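Local coordinates for protein succinylglutamate desuccinylase (Vibrio parahaemolyticus, PDB 2BCO) that probably hydrolyses N-succinylglutamate to succinate and glutamate, using one zinc ion per subunit, in the last step of arginine degradation by the AST pathway, at residues Leu108-Asn113 against Glu122-Leu127; Ile57-Ile62 against Arg149-Leu154; Gln26-Gly31 against Asp79-Phe84; Leu42-Glu47 against Gln85-Arg90. All coordinates share one frame; numbering follows the deposited sequence.

Interactions 3 and 4 are neighbours at one side of the fold, their centres about 9 Å apart; they touch where Ile80 packs on Val87 and where Asp79 O meets Gln85 N. Interaction 2 lies near the centre of the molecule, about 15 Å from interaction 4 and 19 Å from interaction 1 between centres; it meets interaction 1 where Leu112 and Asn113 pack on Ile62. Along the chain the segments of interactions 3, 4 and 2 alternate, whereas interaction 1 falls wholly between the two strands of interaction 2. Strands 24-27, 33-38, 41-45, 90-95, 55-60 and 149-157 pair in that order, from the outer hairpin to the strand carrying zinc ligand His155, which pairs onward with 214-220.

Interaction 1. Residues Leu108-Asn113 against Glu122-Leu127; sequences LEENLN and EPTKEL
Two carboxylates, those of Glu126 and Glu109, are the flat groups here, both met by backbone N-H groups from above their planes: several on Glu126, one on Glu109. They organise the start of helix 125-141, whose N-cap is Thr124. Glu126, in the first turn, has its chain bent at chi2 (78°), which turns the carboxylate back onto the loop 108-113. There OE1 of Glu126 takes two bonds, from Glu110 N at 2.8 Å and Glu109 N at 3.0 Å, the former donor standing 63° out of the plane. OE2 of Glu126 accepts from Leu108 N at 2.9 Å and also from His97 NE2. Three consecutive amides and a histidine thus grip one buried carboxylate, a setting likely to favour its charged form.

The exchange is returned by Glu109, whose extended side chain places OE2 2.9 Å from Lys125 N, at the first residue of the helix. Its other oxygen lies against the CG of Lys125, the two side chains crossing at about a right angle. Thr124 OG1, in the crowded position between its own N and carbonyl carbon, accepts from Leu127 N. The same hydroxyl donates to a water at 2.8 Å, which in turn donates to Glu110 OE1 and Glu122 O, so this side of the contact is bridged by solvent.

On the inner side Leu112 lies obliquely across the CB and CG of Glu126 and also meets Ile129 and Ala130. Nearby, Asn111 closes an Asx turn: its OD1 accepts from Asn113 N at 2.9 Å and also bonds NE2 of the zinc ligand His63.

Interaction 2. Residues Ile57-Ile62 against Arg149-Leu154; sequences IISCGI and RWHLDL
Ser59 OG is the hub of the polar contact: it donates to Asp153 OD2 at 2.8 Å and accepts from His151 NE2 at 3.2 Å. The oxygen lies in the imidazole plane, at its edge, but meets the Asp153 carboxylate from above its plane. His151, Asp153 and Ser59 share one face of the sheet; with CG anti to the backbone N in His151 and Asp153, their polar ends lean across to Ser59 OG. Over one face of the His151 ring sits Ile57 CG2, a CH-pi contact 3.9 Å from the ring centroid.

Beneath these side chains run two parallel strands of the zinc-exopeptidase-like catalytic domain, 12° apart in direction. Ile57 pairs with His151 and Ser59 with Asp153, and the backbone bonds include a nearly straight one from Leu154 N to Ser59 O at 2.7 Å. On the reverse face Ile58 CG2 lies beside Leu154 CD1, while Leu152 and Leu154 pack on Met218 and helix 235-245.

Farther out, Ser207 OG bonds His151 ND1, and Phe203 meets the ring edge-to-face. Asp153 OD1 bonds NE2 of the zinc ligand His155, making Asp153 second-shell; OD2 takes the Ser59 hydroxyl and lies 2.7 Å from a water accepting from Ile62 N.

Interaction 3. Residues Gln26-Gly31 against Asp79-Phe84; sequences QVLSNG and DIESGF
Leu28 makes the tight part of this contact, thrusting its forked end against the last turn of helix 68-81. Its CG is anti to the carbonyl carbon (chi1 -62°), so both methyls reach the helix backbone: CD1 lies 3.2 Å from Ile80 O and CD2 lies 3.7 Å from Glu81 O. Ile80 offers Leu28 CD1 its CG2 at 4.4 Å; the same methyl packs on Val87, and CG1 leads away to Gln85. Carbonyls at the end of the helix are therefore packed by methyl groups, and no direct hydrogen bond joins the two segments.

Either end of the contact is looser. At one, the side chains of Gln26 and Glu81 cross at about a right angle with their flat ends nearly parallel, yet Gln26 NE2 stays 4.0 Å from Glu81 OE1; that oxygen instead accepts from Leu5 N. At the other, a water spans the gap, accepting from Asn30 ND2 at 2.8 Å and donating to Ile80 O at 2.9 Å. Asn30 ND2 otherwise comes no nearer to the helix end than 4.1 Å, at Gly83 CA. Asn30 OD1 accepts from Val32 N, which would help fix the rotation of the amide whose ND2 donates to the water.

Both backbones turn at this place. Gly83, with positive phi, is where the chain leaves the helix. Leu28 to Gly31 form a type I turn closed by Gly31 N on Leu28 O at 2.9 Å. The arrangement is that of a beta hairpin, linking antiparallel strands 24-27 and 33-38, with its turn laid against the C-terminal end of a helix.

Interaction 4. Residues Leu42-Glu47 against Gln85-Arg90; sequences LEVIPE and QKVDAR
A salt bridge from Glu43 to Arg90 is the main polar link. Arg90 NE donates to Glu43 OE2 at 3.1 Å, and Arg90 NH2 adds a weak bond to the same oxygen. The carboxylate and guanidinium planes are 89° apart, so OE2 is met from above its plane rather than in a flat two-oxygen pairing. Both groups have further partners: Glu43 OE1 bonds Tyr37 OH, while Arg90 NH1 donates to Asn55 OD1 and Phe140 O. The arginine, extended from CG to NE, passes Ile45 CG1 on the way.

Val44 O receives a CA-H contact from Arg90 at 3.3 Å. At the strand's end Pro46 presses its CG onto the peptide of Ala89, 3.3 Å from Ala89 C. Beyond it a water accepts from Glu47 N at 2.9 Å and donates to Val87 O at 2.7 Å, satisfying both. Gln85 uses its NE2 on Lys86 O at 2.8 Å and its OE1 on Arg242.

Val44 CG1 and Val87 CG1 meet at 3.8 Å, and Val87 also touches Ile80 of helix 68-81 and Ile245 of helix 235-245. Strand 41-45 runs between its antiparallel neighbours 33-38 and 90-95, with the loop 85-90 leading from helix 68-81 into the latter.

Interaction 1. Residues Leu108-Asn113 against Glu122-Leu127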
loop_
_atom_site.group_PDB
_atom_site.type_symbol
_atom_site.label_atom_id
_atom_site.label_comp_id
_atom_site.label_asym_id
_atom_site.label_seq_id
_atom_site.Cartn_x
_atom_site.Cartn_y
_atom_site.Cartn_z
ATOM N N LEU A 108 -2.975 -10.405 14.352
ATOM C CA LEU A 108 -3.027 -11.250 15.534
ATOM C C LEU A 108 -4.177 -10.813 16.427
ATOM O O LEU A 108 -5.061 -11.611 16.747
ATOM C CB LEU A 108 -1.706 -11.179 16.289
ATOM C CG LEU A 108 -0.495 -11.645 15.469
ATOM C CD1 LEU A 108 0.754 -11.532 16.321
ATOM C CD2 LEU A 108 -0.689 -13.088 15.000
ATOM N N GLU A 109 -4.176 -9.547 16.825
ATOM C CA GLU A 109 -5.254 -9.052 17.656
ATOM C C GLU A 109 -6.159 -8.085 16.894
ATOM O O GLU A 109 -7.377 -8.232 16.920
ATOM C CB GLU A 109 -4.678 -8.417 18.923
ATOM C CG GLU A 109 -3.937 -9.439 19.778
ATOM C CD GLU A 109 -3.255 -8.847 21.000
ATOM O OE1 GLU A 109 -2.651 -9.635 21.760
ATOM O OE2 GLU A 109 -3.314 -7.612 21.200
ATOM N N GLU A 110 -5.576 -7.121 16.189
ATOM C CA GLU A 110 -6.381 -6.154 15.442
ATOM C C GLU A 110 -5.713 -5.740 14.120
ATOM O O GLU A 110 -4.493 -5.760 14.007
ATOM C CB GLU A 110 -6.615 -4.919 16.309
ATOM C CG GLU A 110 -7.954 -4.257 16.096
ATOM C CD GLU A 110 -8.020 -2.882 16.726
ATOM O OE1 GLU A 110 -7.488 -2.732 17.839
ATOM O OE2 GLU A 110 -8.605 -1.960 16.114
ATOM N N ASN A 111 -6.522 -5.371 13.131
ATOM C CA ASN A 111 -6.034 -4.943 11.814
ATOM C C ASN A 111 -5.041 -3.793 11.995
ATOM O O ASN A 111 -5.421 -2.692 12.376
ATOM C CB ASN A 111 -7.211 -4.463 10.955
ATOM C CG ASN A 111 -6.811 -4.116 9.513
ATOM O OD1 ASN A 111 -5.640 -3.928 9.190
ATOM N ND2 ASN A 111 -7.803 -4.019 8.653
ATOM N N LEU A 112 -3.774 -4.045 11.700
ATOM C CA LEU A 112 -2.743 -3.030 11.867
ATOM C C LEU A 112 -3.027 -1.755 11.048
ATOM O O LEU A 112 -2.694 -0.646 11.464
ATOM C CB LEU A 112 -1.385 -3.618 11.458
ATOM C CG LEU A 112 -0.088 -3.082 12.066
ATOM C CD1 LEU A 112 1.099 -3.639 11.284
ATOM C CD2 LEU A 112 -0.062 -1.581 12.033
ATOM N N ASN A 113 -3.664 -1.910 9.895
ATOM C CA ASN A 113 -3.913 -0.765 9.037
ATOM C C ASN A 113 -5.138 0.091 9.355
ATOM O O ASN A 113 -5.661 0.781 8.484
ATOM C CB ASN A 113 -3.929 -1.219 7.579
ATOM C CG ASN A 113 -3.241 -0.237 6.668
ATOM O OD1 ASN A 113 -2.289 0.436 7.070
ATOM N ND2 ASN A 113 -3.701 -0.156 5.435
ATOM N N GLU A 122 -7.614 0.532 21.800
ATOM C CA GLU A 122 -7.321 -0.310 22.949
ATOM C C GLU A 122 -5.903 -0.838 22.762
ATOM O O GLU A 122 -5.416 -0.933 21.640
ATOM C CB GLU A 122 -8.314 -1.478 23.019
ATOM C CG GLU A 122 -9.761 -1.055 23.260
ATOM C CD GLU A 122 -9.952 -0.359 24.601
ATOM O OE1 GLU A 122 -9.682 -0.990 25.646
ATOM O OE2 GLU A 122 -10.370 0.818 24.611
ATOM N N PRO A 123 -5.215 -1.180 23.859
ATOM C CA PRO A 123 -3.849 -1.694 23.715
ATOM C C PRO A 123 -3.846 -3.057 23.014
ATOM O O PRO A 123 -4.544 -3.970 23.451
ATOM C CB PRO A 123 -3.361 -1.809 25.163
ATOM C CG PRO A 123 -4.248 -0.851 25.921
ATOM C CD PRO A 123 -5.586 -1.058 25.279
ATOM N N THR A 124 -3.081 -3.186 21.929
ATOM C CA THR A 124 -2.981 -4.454 21.189
ATOM C C THR A 124 -1.561 -4.612 20.670
ATOM O O THR A 124 -0.797 -3.655 20.666
ATOM C CB THR A 124 -3.949 -4.515 19.965
ATOM O OG1 THR A 124 -3.605 -3.494 19.011
ATOM C CG2 THR A 124 -5.398 -4.353 20.418
ATOM N N LYS A 125 -1.195 -5.813 20.234
ATOM C CA LYS A 125 0.148 -6.010 19.691
ATOM C C LYS A 125 0.328 -5.069 18.498
ATOM O O LYS A 125 1.381 -4.461 18.323
ATOM C CB LYS A 125 0.351 -7.451 19.216
ATOM C CG LYS A 125 0.387 -8.488 20.307
ATOM C CD LYS A 125 0.798 -9.851 19.751
ATOM C CE LYS A 125 0.731 -10.939 20.823
ATOM N NZ LYS A 125 1.540 -10.584 22.025
ATOM N N GLU A 126 -0.708 -4.946 17.679
ATOM C CA GLU A 126 -0.626 -4.084 16.505
ATOM C C GLU A 126 -0.521 -2.586 16.839
ATOM O O GLU A 126 0.101 -1.822 16.094
ATOM C CB GLU A 126 -1.817 -4.359 15.584
ATOM C CG GLU A 126 -1.730 -5.690 14.816
ATOM C CD GLU A 126 -2.095 -6.933 15.646
ATOM O OE1 GLU A 126 -2.845 -6.811 16.638
ATOM O OE2 GLU A 126 -1.648 -8.044 15.283
ATOM N N LEU A 127 -1.099 -2.169 17.965
ATOM C CA LEU A 127 -1.040 -0.761 18.348
ATOM C C LEU A 127 0.415 -0.358 18.577
ATOM O O LEU A 127 0.885 0.663 18.058
ATOM C CB LEU A 127 -1.849 -0.504 19.628
ATOM C CG LEU A 127 -2.642 0.811 19.727
ATOM C CD1 LEU A 127 -2.771 1.223 21.196
ATOM C CD2 LEU A 127 -1.960 1.915 18.949
HETATM O O HOH W 1 -5.573 -1.527 19.072
HETATM O O HOH W 2 -9.078 -0.016 18.995
#

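Interaction 2. Residues Ile57-Ile62 against Arg149-Leu154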
loop_
_atom_site.group_PDB
_atom_site.type_symbol
_atom_site.label_atom_id
_atom_site.label_comp_id
_atom_site.label_asym_id
_atom_site.label_seq_id
_atom_site.Cartn_x
_atom_site.Cartn_y
_atom_site.Cartn_z
ATOM N N ILE A 57 9.782 5.069 1.056
ATOM C CA ILE A 57 9.514 4.087 2.090
ATOM C C ILE A 57 8.784 2.994 1.338
ATOM O O ILE A 57 7.790 3.255 0.674
ATOM C CB ILE A 57 8.568 4.618 3.184
ATOM C CG1 ILE A 57 9.254 5.720 3.993
ATOM C CG2 ILE A 57 8.140 3.467 4.101
ATOM C CD1 ILE A 57 8.348 6.328 5.057
ATOM N N ILE A 58 9.289 1.775 1.410
ATOM C CA ILE A 58 8.640 0.672 0.728
ATOM C C ILE A 58 8.273 -0.339 1.803
ATOM O O ILE A 58 9.118 -1.088 2.272
ATOM C CB ILE A 58 9.590 0.031 -0.308
ATOM C CG1 ILE A 58 10.064 1.101 -1.306
ATOM C CG2 ILE A 58 8.876 -1.103 -1.042
ATOM C CD1 ILE A 58 11.262 0.676 -2.153
ATOM N N SER A 59 7.008 -0.347 2.205
ATOM C CA SER A 59 6.583 -1.278 3.235
ATOM C C SER A 59 5.723 -2.409 2.701
ATOM O O SER A 59 5.017 -2.274 1.703
ATOM C CB SER A 59 5.843 -0.534 4.364
ATOM O OG SER A 59 4.694 0.149 3.899
ATOM N N CYS A 60 5.812 -3.544 3.370
ATOM C CA CYS A 60 5.024 -4.696 3.001
ATOM C C CYS A 60 4.697 -5.438 4.281
ATOM O O CYS A 60 5.312 -5.196 5.326
ATOM C CB CYS A 60 5.811 -5.603 2.053
ATOM S SG CYS A 60 7.309 -6.247 2.757
ATOM N N GLY A 61 3.719 -6.330 4.207
ATOM C CA GLY A 61 3.364 -7.096 5.379
ATOM C C GLY A 61 2.585 -6.411 6.493
ATOM O O GLY A 61 2.577 -6.931 7.603
ATOM N N ILE A 62 1.954 -5.265 6.230
ATOM C CA ILE A 62 1.148 -4.604 7.255
ATOM C C ILE A 62 0.149 -5.672 7.709
ATOM O O ILE A 62 -0.230 -5.744 8.883
ATOM C CB ILE A 62 0.397 -3.363 6.685
ATOM C CG1 ILE A 62 1.340 -2.158 6.666
ATOM C CG2 ILE A 62 -0.847 -3.034 7.525
ATOM C CD1 ILE A 62 1.899 -1.784 8.041
ATOM N N ARG A 149 9.631 13.012 -0.924
ATOM C CA ARG A 149 9.008 11.908 -0.196
ATOM C C ARG A 149 8.007 10.991 -0.907
ATOM O O ARG A 149 7.046 11.445 -1.542
ATOM C CB ARG A 149 8.378 12.459 1.073
ATOM C CG ARG A 149 9.366 13.191 1.955
ATOM C CD ARG A 149 8.643 13.989 3.012
ATOM N NE ARG A 149 9.531 14.885 3.748
ATOM C CZ ARG A 149 9.095 15.848 4.555
ATOM N NH1 ARG A 149 7.788 16.025 4.715
ATOM N NH2 ARG A 149 9.957 16.625 5.205
ATOM N N TRP A 150 8.244 9.688 -0.759
ATOM C CA TRP A 150 7.398 8.649 -1.344
ATOM C C TRP A 150 7.127 7.556 -0.320
ATOM O O TRP A 150 7.983 7.226 0.492
ATOM C CB TRP A 150 8.079 7.972 -2.540
ATOM C CG TRP A 150 8.241 8.812 -3.768
ATOM C CD1 TRP A 150 9.011 9.926 -3.907
ATOM C CD2 TRP A 150 7.669 8.550 -5.060
ATOM N NE1 TRP A 150 8.976 10.363 -5.208
ATOM C CE2 TRP A 150 8.175 9.535 -5.938
ATOM C CE3 TRP A 150 6.822 7.556 -5.563
ATOM C CZ2 TRP A 150 7.813 9.581 -7.293
ATOM C CZ3 TRP A 150 6.469 7.601 -6.917
ATOM C CH2 TRP A 150 6.979 8.596 -7.767
ATOM N N HIS A 151 5.930 6.991 -0.370
ATOM C CA HIS A 151 5.585 5.891 0.509
ATOM C C HIS A 151 4.686 4.938 -0.251
ATOM O O HIS A 151 3.540 5.248 -0.564
ATOM C CB HIS A 151 4.869 6.354 1.780
ATOM C CG HIS A 151 4.617 5.239 2.752
ATOM N ND1 HIS A 151 4.055 5.439 3.995
ATOM C CD2 HIS A 151 4.861 3.909 2.660
ATOM C CE1 HIS A 151 3.963 4.281 4.626
ATOM N NE2 HIS A 151 4.444 3.336 3.839
ATOM N N LEU A 152 5.234 3.775 -0.556
ATOM C CA LEU A 152 4.507 2.743 -1.267
ATOM C C LEU A 152 4.273 1.588 -0.296
ATOM O O LEU A 152 5.205 0.867 0.065
ATOM C CB LEU A 152 5.321 2.271 -2.476
ATOM C CG LEU A 152 5.344 3.108 -3.761
ATOM C CD1 LEU A 152 5.372 4.587 -3.471
ATOM C CD2 LEU A 152 6.561 2.723 -4.565
ATOM N N ASP A 153 3.028 1.442 0.145
ATOM C CA ASP A 153 2.645 0.375 1.069
ATOM C C ASP A 153 2.072 -0.781 0.249
ATOM O O ASP A 153 0.982 -0.667 -0.315
ATOM C CB ASP A 153 1.582 0.871 2.052
ATOM C CG ASP A 153 1.320 -0.128 3.155
ATOM O OD1 ASP A 153 0.268 -0.054 3.820
ATOM O OD2 ASP A 153 2.189 -0.994 3.359
ATOM N N LEU A 154 2.787 -1.901 0.218
ATOM C CA LEU A 154 2.383 -3.053 -0.595
ATOM C C LEU A 154 1.502 -4.116 0.066
ATOM O O LEU A 154 1.901 -4.768 1.038
ATOM C CB LEU A 154 3.639 -3.702 -1.169
ATOM C CG LEU A 154 4.700 -2.692 -1.631
ATOM C CD1 LEU A 154 5.886 -3.440 -2.264
ATOM C CD2 LEU A 154 4.070 -1.707 -2.643
HETATM O O HOH W 3 2.843 -7.209 1.820
HETATM O O HOH W 4 2.059 -3.723 3.666
#

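Interaction 3. Residues Gln26-Gly31 against Asp79-Phe84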
loop_
_atom_site.group_PDB
_atom_site.type_symbol
_atom_site.label_atom_id
_atom_site.label_comp_id
_atom_site.label_asym_id
_atom_site.label_seq_id
_atom_site.Cartn_x
_atom_site.Cartn_y
_atom_site.Cartn_z
ATOM N N GLN A 26 26.458 -1.543 6.693
ATOM C CA GLN A 26 27.371 -2.118 5.716
ATOM C C GLN A 26 27.491 -1.257 4.468
ATOM O O GLN A 26 26.491 -0.765 3.941
ATOM C CB GLN A 26 26.891 -3.507 5.313
ATOM C CG GLN A 26 27.701 -4.146 4.207
ATOM C CD GLN A 26 27.097 -5.455 3.756
ATOM O OE1 GLN A 26 26.855 -6.350 4.568
ATOM N NE2 GLN A 26 26.847 -5.578 2.459
ATOM N N VAL A 27 28.719 -1.081 3.995
ATOM C CA VAL A 27 28.962 -0.293 2.799
ATOM C C VAL A 27 29.356 -1.229 1.669
ATOM O O VAL A 27 30.312 -1.994 1.791
ATOM C CB VAL A 27 30.086 0.737 3.023
ATOM C CG1 VAL A 27 30.327 1.528 1.745
ATOM C CG2 VAL A 27 29.708 1.674 4.166
ATOM N N LEU A 28 28.609 -1.177 0.573
ATOM C CA LEU A 28 28.883 -2.038 -0.570
ATOM C C LEU A 28 30.007 -1.501 -1.442
ATOM O O LEU A 28 30.383 -0.332 -1.347
ATOM C CB LEU A 28 27.624 -2.213 -1.417
ATOM C CG LEU A 28 26.428 -2.889 -0.741
ATOM C CD1 LEU A 28 25.241 -2.859 -1.687
ATOM C CD2 LEU A 28 26.778 -4.316 -0.356
ATOM N N SER A 29 30.532 -2.374 -2.295
ATOM C CA SER A 29 31.616 -2.025 -3.198
ATOM C C SER A 29 31.284 -0.831 -4.085
ATOM O O SER A 29 32.162 -0.025 -4.393
ATOM C CB SER A 29 31.977 -3.224 -4.076
ATOM O OG SER A 29 32.958 -2.875 -5.036
ATOM N N ASN A 30 30.024 -0.713 -4.494
ATOM C CA ASN A 30 29.611 0.393 -5.353
ATOM C C ASN A 30 29.249 1.657 -4.583
ATOM O O ASN A 30 28.760 2.623 -5.166
ATOM C CB ASN A 30 28.424 -0.021 -6.222
ATOM C CG ASN A 30 27.217 -0.423 -5.405
ATOM O OD1 ASN A 30 27.157 -0.175 -4.199
ATOM N ND2 ASN A 30 26.242 -1.038 -6.061
ATOM N N GLY A 31 29.473 1.650 -3.276
ATOM C CA GLY A 31 29.161 2.821 -2.483
ATOM C C GLY A 31 27.804 2.808 -1.806
ATOM O O GLY A 31 27.568 3.610 -0.906
ATOM N N ASP A 79 19.331 -8.283 -4.792
ATOM C CA ASP A 79 19.984 -7.728 -5.975
ATOM C C ASP A 79 20.777 -6.466 -5.656
ATOM O O ASP A 79 21.817 -6.211 -6.262
ATOM C CB ASP A 79 18.958 -7.452 -7.083
ATOM C CG ASP A 79 18.391 -8.733 -7.686
ATOM O OD1 ASP A 79 18.987 -9.812 -7.467
ATOM O OD2 ASP A 79 17.359 -8.670 -8.387
ATOM N N ILE A 80 20.292 -5.677 -4.705
ATOM C CA ILE A 80 21.000 -4.465 -4.314
ATOM C C ILE A 80 22.303 -4.855 -3.615
ATOM O O ILE A 80 23.342 -4.219 -3.811
ATOM C CB ILE A 80 20.159 -3.607 -3.336
ATOM C CG1 ILE A 80 18.948 -3.019 -4.061
ATOM C CG2 ILE A 80 21.024 -2.507 -2.726
ATOM C CD1 ILE A 80 18.009 -2.257 -3.160
ATOM N N GLU A 81 22.245 -5.904 -2.803
ATOM C CA GLU A 81 23.419 -6.356 -2.064
ATOM C C GLU A 81 24.475 -6.978 -2.965
ATOM O O GLU A 81 25.653 -6.971 -2.628
ATOM C CB GLU A 81 23.019 -7.359 -0.981
ATOM C CG GLU A 81 23.663 -7.083 0.365
ATOM C CD GLU A 81 23.320 -8.129 1.410
ATOM O OE1 GLU A 81 23.524 -7.845 2.615
ATOM O OE2 GLU A 81 22.859 -9.231 1.032
ATOM N N SER A 82 24.054 -7.513 -4.107
ATOM C CA SER A 82 24.982 -8.125 -5.050
ATOM C C SER A 82 25.418 -7.129 -6.126
ATOM O O SER A 82 26.178 -7.479 -7.029
ATOM C CB SER A 82 24.342 -9.347 -5.719
ATOM O OG SER A 82 23.249 -8.973 -6.537
ATOM N N GLY A 83 24.928 -5.894 -6.031
ATOM C CA GLY A 83 25.290 -4.873 -7.001
ATOM C C GLY A 83 24.501 -4.956 -8.293
ATOM O O GLY A 83 24.600 -4.078 -9.145
ATOM N N PHE A 84 23.707 -6.009 -8.441
ATOM C CA PHE A 84 22.905 -6.194 -9.645
ATOM C C PHE A 84 21.851 -5.097 -9.810
ATOM O O PHE A 84 21.528 -4.693 -10.931
ATOM C CB PHE A 84 22.239 -7.571 -9.613
ATOM C CG PHE A 84 21.328 -7.832 -10.778
ATOM C CD1 PHE A 84 19.969 -7.536 -10.700
ATOM C CD2 PHE A 84 21.832 -8.361 -11.964
ATOM C CE1 PHE A 84 19.118 -7.765 -11.794
ATOM C CE2 PHE A 84 20.996 -8.595 -13.066
ATOM C CZ PHE A 84 19.636 -8.296 -12.981
HETATM O O HOH W 5 23.610 -1.855 -5.511
#

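Interaction 4. Residues Leu42-Glu47 against Gln85-Arg90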
loop_
_atom_site.group_PDB
_atom_site.type_symbol
_atom_site.label_atom_id
_atom_site.label_comp_id
_atom_site.label_asym_id
_atom_site.label_seq_id
_atom_site.Cartn_x
_atom_site.Cartn_y
_atom_site.Cartn_z
ATOM N N LEU A 42 15.091 -2.001 7.010
ATOM C CA LEU A 42 16.360 -1.869 6.304
ATOM C C LEU A 42 16.405 -0.571 5.518
ATOM O O LEU A 42 15.551 -0.332 4.667
ATOM C CB LEU A 42 16.536 -3.042 5.329
ATOM C CG LEU A 42 17.929 -3.564 4.917
ATOM C CD1 LEU A 42 17.901 -3.975 3.439
ATOM C CD2 LEU A 42 19.004 -2.514 5.142
ATOM N N GLU A 43 17.386 0.277 5.801
ATOM C CA GLU A 43 17.513 1.516 5.048
ATOM C C GLU A 43 18.595 1.332 3.994
ATOM O O GLU A 43 19.606 0.678 4.243
ATOM C CB GLU A 43 17.888 2.683 5.953
ATOM C CG GLU A 43 17.790 4.024 5.242
ATOM C CD GLU A 43 17.994 5.196 6.173
ATOM O OE1 GLU A 43 17.294 5.262 7.214
ATOM O OE2 GLU A 43 18.847 6.053 5.862
ATOM N N VAL A 44 18.373 1.890 2.813
ATOM C CA VAL A 44 19.346 1.792 1.736
ATOM C C VAL A 44 19.620 3.216 1.271
ATOM O O VAL A 44 18.716 3.919 0.827
ATOM C CB VAL A 44 18.803 0.930 0.569
ATOM C CG1 VAL A 44 19.863 0.758 -0.504
ATOM C CG2 VAL A 44 18.377 -0.431 1.092
ATOM N N ILE A 45 20.871 3.642 1.401
ATOM C CA ILE A 45 21.273 4.986 1.008
ATOM C C ILE A 45 22.181 4.924 -0.220
ATOM O O ILE A 45 23.089 4.096 -0.286
ATOM C CB ILE A 45 22.033 5.686 2.164
ATOM C CG1 ILE A 45 21.135 5.758 3.404
ATOM C CG2 ILE A 45 22.488 7.082 1.732
ATOM C CD1 ILE A 45 21.804 6.374 4.620
ATOM N N PRO A 46 21.937 5.796 -1.210
ATOM C CA PRO A 46 22.738 5.837 -2.437
ATOM C C PRO A 46 24.156 6.351 -2.183
ATOM O O PRO A 46 24.410 7.058 -1.211
ATOM C CB PRO A 46 21.953 6.791 -3.332
ATOM C CG PRO A 46 20.564 6.727 -2.796
ATOM C CD PRO A 46 20.791 6.709 -1.317
ATOM N N GLU A 47 25.074 5.998 -3.071
ATOM C CA GLU A 47 26.457 6.433 -2.948
ATOM C C GLU A 47 26.582 7.951 -3.054
ATOM O O GLU A 47 27.344 8.564 -2.309
ATOM C CB GLU A 47 27.308 5.781 -4.037
ATOM C CG GLU A 47 28.751 6.259 -4.066
ATOM C CD GLU A 47 29.495 5.752 -5.282
ATOM O OE1 GLU A 47 29.019 5.995 -6.412
ATOM O OE2 GLU A 47 30.555 5.117 -5.110
ATOM N N GLN A 85 21.305 -4.630 -8.693
ATOM C CA GLN A 85 20.304 -3.576 -8.723
ATOM C C GLN A 85 20.982 -2.246 -8.444
ATOM O O GLN A 85 21.642 -2.071 -7.416
ATOM C CB GLN A 85 19.214 -3.835 -7.677
ATOM C CG GLN A 85 18.196 -2.704 -7.527
ATOM C CD GLN A 85 17.483 -2.371 -8.825
ATOM O OE1 GLN A 85 16.877 -3.238 -9.453
ATOM N NE2 GLN A 85 17.552 -1.104 -9.234
ATOM N N LYS A 86 20.830 -1.312 -9.370
ATOM C CA LYS A 86 21.425 0.005 -9.214
ATOM C C LYS A 86 20.577 0.806 -8.224
ATOM O O LYS A 86 19.346 0.859 -8.344
ATOM C CB LYS A 86 21.480 0.707 -10.577
ATOM C CG LYS A 86 21.997 2.133 -10.543
ATOM C CD LYS A 86 21.840 2.789 -11.911
ATOM C CE LYS A 86 21.952 4.303 -11.834
ATOM N NZ LYS A 86 23.318 4.750 -11.462
ATOM N N VAL A 87 21.228 1.421 -7.242
ATOM C CA VAL A 87 20.503 2.201 -6.249
ATOM C C VAL A 87 20.764 3.685 -6.426
ATOM O O VAL A 87 21.908 4.134 -6.385
ATOM C CB VAL A 87 20.889 1.781 -4.829
ATOM C CG1 VAL A 87 20.117 2.599 -3.824
ATOM C CG2 VAL A 87 20.594 0.309 -4.636
ATOM N N ASP A 88 19.694 4.445 -6.614
ATOM C CA ASP A 88 19.815 5.878 -6.817
ATOM C C ASP A 88 18.941 6.669 -5.846
ATOM O O ASP A 88 19.138 7.861 -5.648
ATOM C CB ASP A 88 19.424 6.223 -8.252
ATOM C CG ASP A 88 20.007 7.534 -8.708
ATOM O OD1 ASP A 88 21.205 7.554 -9.068
ATOM O OD2 ASP A 88 19.272 8.544 -8.696
ATOM N N ALA A 89 17.967 6.006 -5.246
ATOM C CA ALA A 89 17.084 6.673 -4.306
ATOM C C ALA A 89 17.304 6.121 -2.906
ATOM O O ALA A 89 17.671 4.962 -2.742
ATOM C CB ALA A 89 15.632 6.476 -4.721
ATOM N N ARG A 90 17.100 6.960 -1.900
ATOM C CA ARG A 90 17.242 6.534 -0.516
ATOM C C ARG A 90 15.951 5.775 -0.216
ATOM O O ARG A 90 14.863 6.271 -0.500
ATOM C CB ARG A 90 17.393 7.759 0.391
ATOM C CG ARG A 90 17.468 7.445 1.877
ATOM C CD ARG A 90 18.087 8.603 2.643
ATOM N NE ARG A 90 17.936 8.458 4.086
ATOM C CZ ARG A 90 16.943 8.991 4.789
ATOM N NH1 ARG A 90 16.005 9.705 4.186
ATOM N NH2 ARG A 90 16.896 8.818 6.102
HETATM O O HOH W 6 24.466 4.554 -5.468
#